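Local coordinates for putative oxidoreductase (Gluconobacter oxydans, PDB 3WJ7), which is a short-chain dehydrogenase/reductase (SDR) family protein that probably acts as a nicotinamide-coenzyme-dependent oxidoreductase on a carbonyl substrate, at residues V185-I190 with D330-F335; M207-E212 with L249-F253; E238-G244 with F308-A313; M255-I259 with A324-T329; A278-E282 with V294-L299. The contacts are given in a common frame with arbitrary orientation. Residue numbers count along the deposited sequence, not the author numbering.

Contact 1: residues V185-I190 with D330-F335; sequences VGPRDI and DAIAWF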
# COMPACT_ATOMS: atom_id res chain seq x y z
N VAL A 185 17.31 5.36 23.13
CA VAL A 185 16.69 4.79 24.30
C VAL A 185 16.95 5.80 25.39
O VAL A 185 17.94 6.54 25.35
CB VAL A 185 17.35 3.45 24.62
CG1 VAL A 185 16.96 2.91 25.97
CG2 VAL A 185 17.02 2.45 23.54
N GLY A 186 16.06 5.86 26.36
CA GLY A 186 16.29 6.70 27.52
C GLY A 186 15.04 7.00 28.30
O GLY A 186 14.01 6.32 28.13
N PRO A 187 15.11 8.02 29.16
CA PRO A 187 13.95 8.34 29.99
C PRO A 187 12.91 9.08 29.18
O PRO A 187 13.21 9.54 28.08
CB PRO A 187 14.54 9.22 31.10
CG PRO A 187 15.75 9.83 30.51
CD PRO A 187 16.30 8.77 29.57
N ARG A 188 11.70 9.16 29.70
CA ARG A 188 10.60 9.89 29.05
C ARG A 188 10.12 9.21 27.76
O ARG A 188 9.75 9.89 26.80
CB ARG A 188 11.00 11.31 28.72
CG ARG A 188 11.25 12.18 29.89
CD ARG A 188 10.56 13.45 29.54
NE ARG A 188 10.97 14.53 30.42
CZ ARG A 188 10.27 15.63 30.61
NH1 ARG A 188 9.10 15.79 29.98
NH2 ARG A 188 10.73 16.56 31.43
N ASP A 189 10.10 7.89 27.76
CA ASP A 189 9.68 7.20 26.58
C ASP A 189 8.20 6.88 26.74
O ASP A 189 7.81 5.76 27.07
CB ASP A 189 10.55 5.97 26.32
CG ASP A 189 10.38 5.47 24.92
OD1 ASP A 189 9.55 6.08 24.20
OD2 ASP A 189 11.06 4.47 24.53
N ILE A 190 7.41 7.90 26.47
CA ILE A 190 6.03 8.03 26.88
C ILE A 190 5.08 7.09 26.14
O ILE A 190 4.27 6.41 26.75
CB ILE A 190 5.64 9.51 26.75
CG1 ILE A 190 6.29 10.28 27.92
CG2 ILE A 190 4.13 9.68 26.60
CD1 ILE A 190 6.41 11.77 27.74
N ASP A 330 18.51 4.39 32.65
CA ASP A 330 17.58 5.51 32.80
C ASP A 330 16.15 5.18 32.32
O ASP A 330 15.18 5.49 33.02
CB ASP A 330 18.08 6.72 32.06
CG ASP A 330 19.43 7.19 32.55
OD1 ASP A 330 19.88 6.75 33.63
OD2 ASP A 330 20.02 8.03 31.83
N ALA A 331 16.05 4.54 31.14
CA ALA A 331 14.76 4.16 30.57
C ALA A 331 13.98 3.26 31.53
O ALA A 331 12.76 3.46 31.73
CB ALA A 331 14.96 3.49 29.20
N ILE A 332 14.66 2.29 32.15
CA ILE A 332 14.01 1.43 33.15
C ILE A 332 13.69 2.20 34.42
O ILE A 332 12.59 2.07 34.95
CB ILE A 332 14.84 0.18 33.47
CG1 ILE A 332 14.75 -0.81 32.33
CG2 ILE A 332 14.38 -0.47 34.78
CD1 ILE A 332 16.00 -1.62 32.14
N ALA A 333 14.59 3.05 34.90
CA ALA A 333 14.27 3.77 36.14
C ALA A 333 13.01 4.61 35.90
O ALA A 333 12.09 4.67 36.73
CB ALA A 333 15.43 4.63 36.65
N TRP A 334 12.96 5.25 34.75
CA TRP A 334 11.81 6.04 34.41
C TRP A 334 10.54 5.16 34.30
O TRP A 334 9.49 5.49 34.88
CB TRP A 334 12.07 6.81 33.15
CG TRP A 334 11.10 7.86 32.95
CD1 TRP A 334 11.19 9.18 33.37
CD2 TRP A 334 9.86 7.74 32.27
NE1 TRP A 334 10.08 9.86 32.98
CE2 TRP A 334 9.24 9.01 32.30
CE3 TRP A 334 9.20 6.67 31.65
CZ2 TRP A 334 7.99 9.24 31.72
CZ3 TRP A 334 7.97 6.91 31.07
CH2 TRP A 334 7.38 8.18 31.10
N PHE A 335 10.61 4.04 33.58
CA PHE A 335 9.44 3.16 33.51
C PHE A 335 8.90 2.70 34.89
O PHE A 335 7.68 2.56 35.04
CB PHE A 335 9.71 1.92 32.64
CG PHE A 335 9.91 2.22 31.19
CD1 PHE A 335 9.02 3.04 30.49
CD2 PHE A 335 10.95 1.62 30.49
CE1 PHE A 335 9.19 3.27 29.14
CE2 PHE A 335 11.14 1.88 29.13
CZ PHE A 335 10.26 2.70 28.46
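Val185, the last residue of strand 176-185, opens the contact by setting CG1 3.8 Å from CB of Ala331. At Gly186 the backbones come closest: its CA lies 4.3 Å from CA of Ala331, and its carbonyl O receives a CA-H...O contact from Ala331 CA at 3.3 Å. The phi/psi of Gly186 (162/-163) would jam any CB against the preceding carbonyl. Pro187 then lays CD 3.7 Å from CB of Asp330 and CB 4.0 Å from CB of Trp334. Arg188 crosses the indole with its backbone, CA standing 3.8 Å from the six-membered ring centroid and 19° off its normal, a CH-pi contact; its guanidinium leaves to pair with Glu55. Asp189, centre of an inverse gamma turn, brings O to 3.5 Å from CE1 at the edge of Phe335, and Ile190 CG1 reaches 4.0 Å from Trp334 CH2. With no hydrogen bond between the segments, this Rossmann-fold loop depends on shape: van der Waals, CH-pi and CA-H...O contacts require the close approach at Gly186 and the indole face against Arg188.

Contact 2: residues M207-E212 with L249-F253; sequences MPAYVE and LGDLF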
# COMPACT_ATOMS: atom_id res chain seq x y z
N MET A 207 8.57 -11.35 27.97
CA MET A 207 9.12 -11.52 26.63
C MET A 207 9.85 -12.85 26.49
O MET A 207 11.06 -12.93 26.68
CB MET A 207 10.02 -10.35 26.24
CG MET A 207 10.46 -10.31 24.79
SD MET A 207 11.68 -9.00 24.73
CE MET A 207 13.02 -9.89 25.52
N PRO A 208 9.11 -13.90 26.12
CA PRO A 208 9.66 -15.25 26.19
C PRO A 208 10.64 -15.55 25.06
O PRO A 208 11.57 -16.32 25.25
CB PRO A 208 8.41 -16.15 26.09
CG PRO A 208 7.27 -15.27 25.63
CD PRO A 208 7.80 -13.87 25.44
N ALA A 209 10.42 -14.92 23.90
CA ALA A 209 11.17 -15.22 22.68
C ALA A 209 11.51 -13.93 21.97
O ALA A 209 10.94 -12.86 22.26
CB ALA A 209 10.39 -16.13 21.75
N TYR A 210 12.47 -14.04 21.05
CA TYR A 210 12.94 -12.93 20.27
C TYR A 210 13.83 -13.47 19.18
O TYR A 210 14.37 -14.56 19.30
CB TYR A 210 13.71 -11.91 21.13
CG TYR A 210 15.08 -12.32 21.60
CD1 TYR A 210 16.22 -11.95 20.89
CD2 TYR A 210 15.24 -13.06 22.76
CE1 TYR A 210 17.49 -12.35 21.31
CE2 TYR A 210 16.51 -13.45 23.20
CZ TYR A 210 17.63 -13.09 22.48
OH TYR A 210 18.87 -13.48 22.93
N VAL A 211 13.99 -12.67 18.13
CA VAL A 211 14.81 -13.00 16.98
C VAL A 211 16.07 -12.16 17.08
O VAL A 211 15.99 -10.94 17.25
CB VAL A 211 14.06 -12.69 15.66
CG1 VAL A 211 14.92 -13.03 14.47
CG2 VAL A 211 12.72 -13.43 15.61
N GLU A 212 17.21 -12.83 17.02
CA GLU A 212 18.52 -12.22 17.21
C GLU A 212 18.75 -11.21 16.10
O GLU A 212 18.34 -11.40 14.95
CB GLU A 212 19.63 -13.29 17.21
CG GLU A 212 21.07 -12.84 17.51
CD GLU A 212 21.27 -12.08 18.86
OE1 GLU A 212 20.66 -11.02 19.08
OE2 GLU A 212 22.06 -12.53 19.71
N LEU A 249 21.01 -8.01 20.10
CA LEU A 249 19.76 -7.86 20.80
C LEU A 249 19.77 -8.75 22.07
O LEU A 249 19.26 -8.36 23.12
CB LEU A 249 18.61 -8.18 19.83
CG LEU A 249 17.18 -7.73 20.12
CD1 LEU A 249 17.06 -6.25 20.46
CD2 LEU A 249 16.28 -8.05 18.93
N GLY A 250 20.39 -9.93 21.96
CA GLY A 250 20.57 -10.83 23.10
C GLY A 250 21.32 -10.16 24.24
O GLY A 250 20.92 -10.27 25.42
N ASP A 251 22.38 -9.43 23.89
CA ASP A 251 23.20 -8.73 24.88
C ASP A 251 22.41 -7.62 25.54
O ASP A 251 22.47 -7.45 26.75
CB ASP A 251 24.49 -8.19 24.26
CG ASP A 251 25.43 -9.30 23.82
OD1 ASP A 251 25.42 -10.39 24.44
OD2 ASP A 251 26.17 -9.10 22.83
N LEU A 252 21.68 -6.87 24.73
CA LEU A 252 20.74 -5.89 25.22
C LEU A 252 19.79 -6.46 26.28
O LEU A 252 19.63 -5.87 27.34
CB LEU A 252 19.90 -5.31 24.06
CG LEU A 252 18.92 -4.22 24.49
CD1 LEU A 252 19.64 -3.04 25.15
CD2 LEU A 252 18.09 -3.75 23.31
N PHE A 253 19.17 -7.60 25.96
CA PHE A 253 18.23 -8.25 26.88
C PHE A 253 18.91 -8.83 28.12
O PHE A 253 18.36 -8.72 29.20
CB PHE A 253 17.40 -9.31 26.16
CG PHE A 253 16.47 -8.75 25.14
CD1 PHE A 253 16.29 -9.41 23.92
CD2 PHE A 253 15.75 -7.58 25.39
CE1 PHE A 253 15.43 -8.89 22.97
CE2 PHE A 253 14.90 -7.05 24.45
CZ PHE A 253 14.74 -7.71 23.23
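An edge-to-face aromatic pair, extended by a Met-aromatic contact, joins the first turn of helix 249-259 to strand 209-211, which pairs in parallel with strand 267-269 in a small sheet separate from the central one of this SDR protein. The two axes run at 145° and approach to 9.9 Å, a gap filled by side chains. The CA-to-CB bond of Tyr210 points toward the helix, and chi1 of 72° (p) presents a ring face to Phe253; the latter, at chi1 -66° (m), meets it edge-on, with CE1 3.7 Å from Tyr210 CG, the centroids 5.0 Å apart and the planes at 73°. Met207 is extended through chi1 and chi2 (both t) and bends only at chi3 (75°, p). This lays CE over the Phe253 face, 3.3 Å from the centroid and 2° off the normal, while SD stands 4.0 Å from that centroid at 28°. Trp283 of the second subunit packs on both Met207 and Tyr210, so the cluster is part of a subunit interface, and a mercury ion is bound about 4 Å from the Met207 side chain. Gly250 leaves room for the phenol: OH of Tyr210 is 3.2 Å from Gly250 CA, and a CB there would clash with it. Glu212 starts sideways, but chi2 of 56° (p) folds its carboxylate back over the helix start, where OE1 accepts a hydrogen bond from Gly250 N at 3.1 Å (156°).

Contact 3: residues E238-G244 with F308-A313; sequences EKYILGG and FSSDKA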
# COMPACT_ATOMS: atom_id res chain seq x y z
N GLU A 238 26.81 18.02 4.83
CA GLU A 238 27.32 16.81 5.43
C GLU A 238 26.23 16.11 6.25
O GLU A 238 25.28 16.76 6.74
CB GLU A 238 28.49 17.15 6.35
CG GLU A 238 29.69 17.86 5.70
CD GLU A 238 30.35 17.04 4.60
OE1 GLU A 238 30.37 17.54 3.46
OE2 GLU A 238 30.83 15.91 4.86
N LYS A 239 26.37 14.79 6.36
CA LYS A 239 25.60 13.93 7.27
C LYS A 239 26.48 13.55 8.44
O LYS A 239 27.69 13.30 8.28
CB LYS A 239 25.26 12.57 6.65
CG LYS A 239 24.53 12.53 5.32
CD LYS A 239 24.91 11.19 4.69
CE LYS A 239 23.85 10.65 3.74
NZ LYS A 239 24.49 10.03 2.54
N TYR A 240 25.86 13.38 9.59
CA TYR A 240 26.61 12.87 10.73
C TYR A 240 25.82 11.84 11.46
O TYR A 240 24.72 12.11 11.91
CB TYR A 240 26.97 14.02 11.69
CG TYR A 240 27.67 15.21 11.08
CD1 TYR A 240 26.95 16.23 10.43
CD2 TYR A 240 29.06 15.34 11.17
CE1 TYR A 240 27.59 17.33 9.87
CE2 TYR A 240 29.72 16.44 10.61
CZ TYR A 240 28.99 17.43 9.98
OH TYR A 240 29.63 18.52 9.44
N ILE A 241 26.37 10.63 11.56
CA ILE A 241 25.75 9.54 12.35
C ILE A 241 25.81 9.89 13.84
O ILE A 241 26.84 10.28 14.35
CB ILE A 241 26.48 8.20 12.12
CG1 ILE A 241 26.21 7.69 10.71
CG2 ILE A 241 26.01 7.14 13.11
CD1 ILE A 241 27.28 6.81 10.12
N LEU A 242 24.69 9.75 14.54
CA LEU A 242 24.68 10.01 15.95
C LEU A 242 24.37 8.72 16.66
O LEU A 242 23.25 8.52 17.09
CB LEU A 242 23.66 11.09 16.30
CG LEU A 242 23.89 12.53 15.79
CD1 LEU A 242 22.85 13.49 16.41
CD2 LEU A 242 25.35 13.10 15.98
N GLY A 243 25.36 7.83 16.76
CA GLY A 243 25.16 6.52 17.40
C GLY A 243 25.66 6.53 18.82
O GLY A 243 26.19 7.54 19.28
N GLY A 244 25.49 5.42 19.54
CA GLY A 244 26.21 5.19 20.79
C GLY A 244 27.05 3.91 20.72
O GLY A 244 28.28 3.97 20.60
N PHE A 308 26.94 0.81 13.20
CA PHE A 308 27.35 2.09 12.61
C PHE A 308 28.41 2.70 13.44
O PHE A 308 28.42 2.49 14.65
CB PHE A 308 26.16 3.06 12.51
CG PHE A 308 25.09 2.60 11.58
CD1 PHE A 308 25.17 2.90 10.23
CD2 PHE A 308 24.06 1.81 12.04
CE1 PHE A 308 24.20 2.42 9.35
CE2 PHE A 308 23.08 1.33 11.17
CZ PHE A 308 23.16 1.64 9.82
N SER A 309 29.30 3.46 12.81
CA SER A 309 30.36 4.19 13.51
C SER A 309 29.93 5.62 13.68
O SER A 309 29.33 6.18 12.74
CB SER A 309 31.63 4.22 12.66
OG SER A 309 32.68 4.91 13.31
N SER A 310 30.26 6.22 14.81
CA SER A 310 30.01 7.65 15.03
C SER A 310 31.31 8.46 14.99
O SER A 310 31.43 9.52 15.64
CB SER A 310 29.31 7.87 16.37
OG SER A 310 28.14 7.08 16.44
N ASP A 311 32.29 7.96 14.25
CA ASP A 311 33.60 8.58 14.31
C ASP A 311 33.63 9.97 13.65
O ASP A 311 34.26 10.89 14.18
CB ASP A 311 34.69 7.63 13.82
CG ASP A 311 35.05 6.57 14.87
OD1 ASP A 311 34.69 6.74 16.06
OD2 ASP A 311 35.68 5.55 14.50
N LYS A 312 32.90 10.14 12.55
CA LYS A 312 32.79 11.43 11.90
C LYS A 312 32.24 12.48 12.85
O LYS A 312 32.81 13.53 13.01
CB LYS A 312 31.99 11.34 10.62
CG LYS A 312 31.77 12.69 10.01
CD LYS A 312 31.33 12.55 8.58
CE LYS A 312 31.03 13.92 8.03
NZ LYS A 312 30.51 13.81 6.66
N ALA A 313 31.17 12.22 13.57
CA ALA A 313 30.72 13.24 14.50
C ALA A 313 31.65 13.35 15.72
O ALA A 313 31.64 14.36 16.44
CB ALA A 313 29.27 13.01 14.93
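Ile241 is the main bump on the strand side. Pointing toward the other segment, it pushes into a hollow walled by Phe308, Ser309 and Ser310: CG2 lies 4.1 Å from Phe308 CB, and CD1 is 3.4 Å from Ser309 O. In return, the small methyl of Ala313 sits in a shallow dip over the strand, with CB 4.1 Å from Tyr240 CB, 4.1 Å from Leu242 CD2 and 3.7 Å from Ile241 O. Strand 239-248 belongs to the mixed central sheet of the Rossmann-type SDR fold, bonded to strand 176-185 through backbone pairs such as Leu242 with Asn180, and the chain at 308-313 packs against it, Ser310 CA 5.4 Å from Ile241 CA and Ala313 CA 5.6 Å from Tyr240 CA. Entry into helix 311-317 is shaped by an ST turn, Ser309 OG accepting from Asp311 N at 3.2 Å. Gly243 provides a second hollow: its missing side chain leaves space for Ser310 OG, which takes a hydrogen bond from Gly243 N at 2.9 Å; a CB would clash with that oxygen. At the other end the fully extended Lys312 passes the Tyr240 ring, CE 3.8 Å from CE2, before its NZ makes a salt bridge with Glu238 OE2 at 2.8 Å and a weak hydrogen bond to Lys239 O at 3.3 Å.

Contact 4: residues M255-I259 with A324-T329; sequences MVSQI and ARDAVT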
# COMPACT_ATOMS: atom_id res chain seq x y z
N MET A 255 21.44 -7.22 29.53
CA MET A 255 21.57 -6.00 30.35
C MET A 255 20.25 -5.64 31.02
O MET A 255 20.21 -5.45 32.23
CB MET A 255 21.97 -4.80 29.52
CG MET A 255 23.43 -4.60 29.24
SD MET A 255 23.64 -3.06 28.29
CE MET A 255 22.25 -2.14 28.90
N VAL A 256 19.19 -5.51 30.22
CA VAL A 256 17.85 -5.21 30.73
C VAL A 256 17.55 -6.13 31.91
O VAL A 256 17.21 -5.67 32.99
CB VAL A 256 16.71 -5.33 29.65
CG1 VAL A 256 15.34 -5.13 30.26
CG2 VAL A 256 16.88 -4.31 28.53
N SER A 257 17.69 -7.42 31.70
CA SER A 257 17.34 -8.39 32.72
C SER A 257 18.17 -8.31 33.96
O SER A 257 17.61 -8.46 35.05
CB SER A 257 17.42 -9.78 32.15
OG SER A 257 16.44 -9.87 31.13
N GLN A 258 19.48 -8.10 33.80
CA GLN A 258 20.35 -7.99 34.96
C GLN A 258 20.07 -6.72 35.78
O GLN A 258 20.00 -6.81 36.99
CB GLN A 258 21.84 -8.24 34.64
CG GLN A 258 22.76 -7.05 34.45
CD GLN A 258 24.04 -7.41 33.66
OE1 GLN A 258 25.06 -6.72 33.76
NE2 GLN A 258 23.98 -8.50 32.88
N ILE A 259 19.85 -5.58 35.12
CA ILE A 259 19.46 -4.33 35.76
C ILE A 259 18.06 -4.42 36.41
O ILE A 259 17.81 -3.83 37.48
CB ILE A 259 19.46 -3.16 34.76
CG1 ILE A 259 20.85 -2.87 34.20
CG2 ILE A 259 18.97 -1.88 35.43
CD1 ILE A 259 20.81 -2.27 32.81
N ALA A 324 25.71 2.39 26.24
CA ALA A 324 24.32 1.88 26.09
C ALA A 324 23.68 1.51 27.43
O ALA A 324 22.48 1.69 27.62
CB ALA A 324 24.27 0.68 25.16
N ARG A 325 24.49 1.00 28.35
CA ARG A 325 24.00 0.66 29.65
C ARG A 325 23.44 1.88 30.37
O ARG A 325 22.50 1.78 31.13
CB ARG A 325 25.08 -0.05 30.45
CG ARG A 325 24.97 0.13 31.96
CD ARG A 325 25.93 -0.78 32.70
NE ARG A 325 25.35 -2.11 32.81
CZ ARG A 325 25.79 -3.16 32.15
NH1 ARG A 325 26.85 -3.03 31.35
NH2 ARG A 325 25.19 -4.33 32.30
N ASP A 326 23.98 3.05 30.12
CA ASP A 326 23.43 4.24 30.75
C ASP A 326 22.01 4.53 30.24
O ASP A 326 21.12 4.92 31.03
CB ASP A 326 24.38 5.44 30.57
CG ASP A 326 25.64 5.39 31.51
OD1 ASP A 326 25.96 4.32 32.11
OD2 ASP A 326 26.32 6.45 31.63
N ALA A 327 21.81 4.36 28.93
CA ALA A 327 20.51 4.65 28.35
C ALA A 327 19.44 3.69 28.81
O ALA A 327 18.30 4.11 29.08
CB ALA A 327 20.58 4.66 26.84
N VAL A 328 19.80 2.41 28.87
CA VAL A 328 18.89 1.35 29.29
C VAL A 328 18.49 1.52 30.76
O VAL A 328 17.32 1.39 31.12
CB VAL A 328 19.55 -0.04 29.07
CG1 VAL A 328 18.71 -1.16 29.67
CG2 VAL A 328 19.82 -0.30 27.59
N THR A 329 19.49 1.80 31.61
CA THR A 329 19.30 2.12 33.03
C THR A 329 18.31 3.24 33.28
O THR A 329 17.40 3.09 34.06
CB THR A 329 20.66 2.50 33.66
OG1 THR A 329 21.57 1.38 33.58
CG2 THR A 329 20.49 2.92 35.13
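This is a helix-helix packing contact: the end of helix 249-259 crosses the start of helix 324-337 at -56°, the segment axes approaching to 10.3 Å. Apolar contacts centre on Val328, which is directed at the other helix. Its CG2 meets Met255 CE at 3.3 Å, and its CG1 lies 3.8 Å from Val256 CG2 and 3.9 Å from Ile259 CD1, so three side chains of one helix converge on a single valine of its partner. Val256 also packs on Ile199 of helix 194-203, tying this pair to a third helix. At the more exposed margin the contact turns polar without forming a hydrogen bond between the segments. Arg325 spreads its guanidinium over Met255, whose CG lies over one face, 3.5 Å from NH2; Gln258 OE1 comes to 2.8 Å from that NH2, but at a poor angle for bonding. Within its own helix Thr329 turns its hydroxyl back, OG1 donating to Arg325 O at 2.7 Å, and Ile259 CD1 rests 3.8 Å from that same Thr329 OG1.

Contact 5: residues A278-E282 with V294-L299; sequences ALVSE and VTRETL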
# COMPACT_ATOMS: atom_id res chain seq x y z
N ALA A 278 10.61 -17.68 4.89
CA ALA A 278 10.83 -16.92 3.64
C ALA A 278 10.42 -17.76 2.44
O ALA A 278 9.70 -17.29 1.53
CB ALA A 278 12.30 -16.54 3.50
N LEU A 279 10.87 -19.02 2.46
CA LEU A 279 10.60 -19.92 1.39
C LEU A 279 9.11 -20.19 1.30
O LEU A 279 8.56 -20.14 0.22
CB LEU A 279 11.36 -21.20 1.62
CG LEU A 279 11.49 -22.15 0.45
CD1 LEU A 279 12.29 -21.46 -0.66
CD2 LEU A 279 12.16 -23.44 0.96
N VAL A 280 8.46 -20.46 2.42
CA VAL A 280 7.05 -20.78 2.42
C VAL A 280 6.27 -19.57 1.93
O VAL A 280 5.39 -19.67 1.06
CB VAL A 280 6.55 -21.21 3.82
CG1 VAL A 280 5.07 -21.57 3.77
CG2 VAL A 280 7.35 -22.41 4.29
N SER A 281 6.61 -18.43 2.50
CA SER A 281 6.14 -17.13 2.02
C SER A 281 6.22 -16.94 0.49
O SER A 281 5.25 -16.55 -0.12
CB SER A 281 6.90 -16.03 2.77
OG SER A 281 6.74 -14.79 2.15
N GLU A 282 7.35 -17.24 -0.15
CA GLU A 282 7.43 -17.18 -1.61
C GLU A 282 6.47 -18.16 -2.24
O GLU A 282 5.83 -17.83 -3.23
CB GLU A 282 8.82 -17.48 -2.14
CG GLU A 282 9.86 -16.44 -1.77
CD GLU A 282 11.30 -16.82 -2.17
OE1 GLU A 282 11.50 -17.51 -3.21
OE2 GLU A 282 12.25 -16.40 -1.45
N VAL A 294 7.74 -10.90 1.84
CA VAL A 294 9.00 -11.39 2.35
C VAL A 294 9.50 -12.51 1.44
O VAL A 294 8.72 -13.33 1.01
CB VAL A 294 8.75 -11.89 3.75
CG1 VAL A 294 9.71 -12.99 4.15
CG2 VAL A 294 8.84 -10.73 4.71
N THR A 295 10.80 -12.50 1.12
CA THR A 295 11.43 -13.53 0.26
C THR A 295 12.80 -13.87 0.87
O THR A 295 13.27 -13.14 1.74
CB THR A 295 11.69 -12.99 -1.19
OG1 THR A 295 12.77 -12.08 -1.17
CG2 THR A 295 10.52 -12.22 -1.77
N ARG A 296 13.45 -14.95 0.41
CA ARG A 296 14.91 -15.12 0.63
C ARG A 296 15.74 -13.87 0.37
O ARG A 296 16.61 -13.53 1.17
CB ARG A 296 15.48 -16.25 -0.21
CG ARG A 296 14.85 -17.59 0.14
CD ARG A 296 15.23 -18.63 -0.88
NE ARG A 296 14.65 -18.32 -2.18
CZ ARG A 296 14.69 -19.13 -3.23
NH1 ARG A 296 15.30 -20.29 -3.14
NH2 ARG A 296 14.10 -18.76 -4.36
N GLU A 297 15.47 -13.17 -0.73
CA GLU A 297 16.17 -11.91 -1.06
C GLU A 297 15.92 -10.84 0.02
O GLU A 297 16.76 -10.00 0.30
CB GLU A 297 15.76 -11.39 -2.48
CG GLU A 297 16.69 -10.32 -3.09
CD GLU A 297 16.02 -9.34 -4.08
OE1 GLU A 297 15.33 -8.36 -3.65
OE2 GLU A 297 16.21 -9.52 -5.31
N THR A 298 14.76 -10.89 0.65
CA THR A 298 14.45 -9.99 1.75
C THR A 298 15.24 -10.32 3.00
O THR A 298 15.91 -9.45 3.57
CB THR A 298 12.93 -9.89 1.99
OG1 THR A 298 12.51 -8.70 1.32
CG2 THR A 298 12.55 -9.69 3.47
N LEU A 299 15.18 -11.58 3.40
CA LEU A 299 15.91 -12.05 4.54
C LEU A 299 17.42 -11.77 4.47
O LEU A 299 18.03 -11.48 5.49
CB LEU A 299 15.64 -13.54 4.70
CG LEU A 299 16.17 -14.18 5.97
CD1 LEU A 299 15.53 -13.63 7.24
CD2 LEU A 299 15.96 -15.67 5.88
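The carboxylate of Glu282 dominates the contact by meeting both the backbone and the side chain of Arg296. OE2 accepts from Arg296 N at 2.6 Å with an N-H...O angle of 156°, and from Arg296 NE at 3.2 Å; OE1 faces Arg296 NH2 at 3.1 Å, a salt bridge whose hydrogen bond is weak, at 120°. The same guanidinium forms a salt bridge with Asp201 of the third subunit, so the arginine links two helices of this chain to a neighbour. A separate hydrogen bond runs from Ser281 OG to Val294 O at 2.7 Å. Thr295 is the N-cap of helix 296-302, its OG1 accepting from Thr298 N at 2.9 Å. Glu282 and Ala278 of the preceding helix, 275-288, meet this helix start, so two consecutive helices pack at the N-terminus of the second. Farther in, Ala278 CB is 3.7 Å from Arg296 N, 4.4 Å from Val294 CG1 and 4.5 Å from Leu299 CD2, while the CA atoms of Ala278 and Thr295 are 4.8 Å apart. Leu279 CD1 lies over one guanidinium face, 4.1 Å from Arg296 NH1. Phe288 of the second subunit packs on Ala278, Val294 and Leu299. One carboxylate thus serves both the guanidinium and a first-turn amide that has no carbonyl partner earlier in its own helix, while the second subunit continues the apolar packing.

Overall arrangement
From the N terminus, contact 1 opens first, just after strand 176-185, and closes last, on helix 324-337, so its loop encloses the other four contacts. Contact 2 closes a loop from 207-212 to helix 249-259. Contact 3 opens at 238-244, before contact 2 has closed, so those two cross; it also crosses contact 4, which opens at 255-259 and closes on helix 324-337. The short loop of contact 5 lies within both contact 3 and contact 4. Contact 4 touches contact 2, through helix 249-259, and contact 1, through helix 324-337, whereas contact 3 ties the central sheet to helix 311-317. Contact 5 touches none; contact 2 is nearest, centres 22 Å apart, and both meet the second subunit.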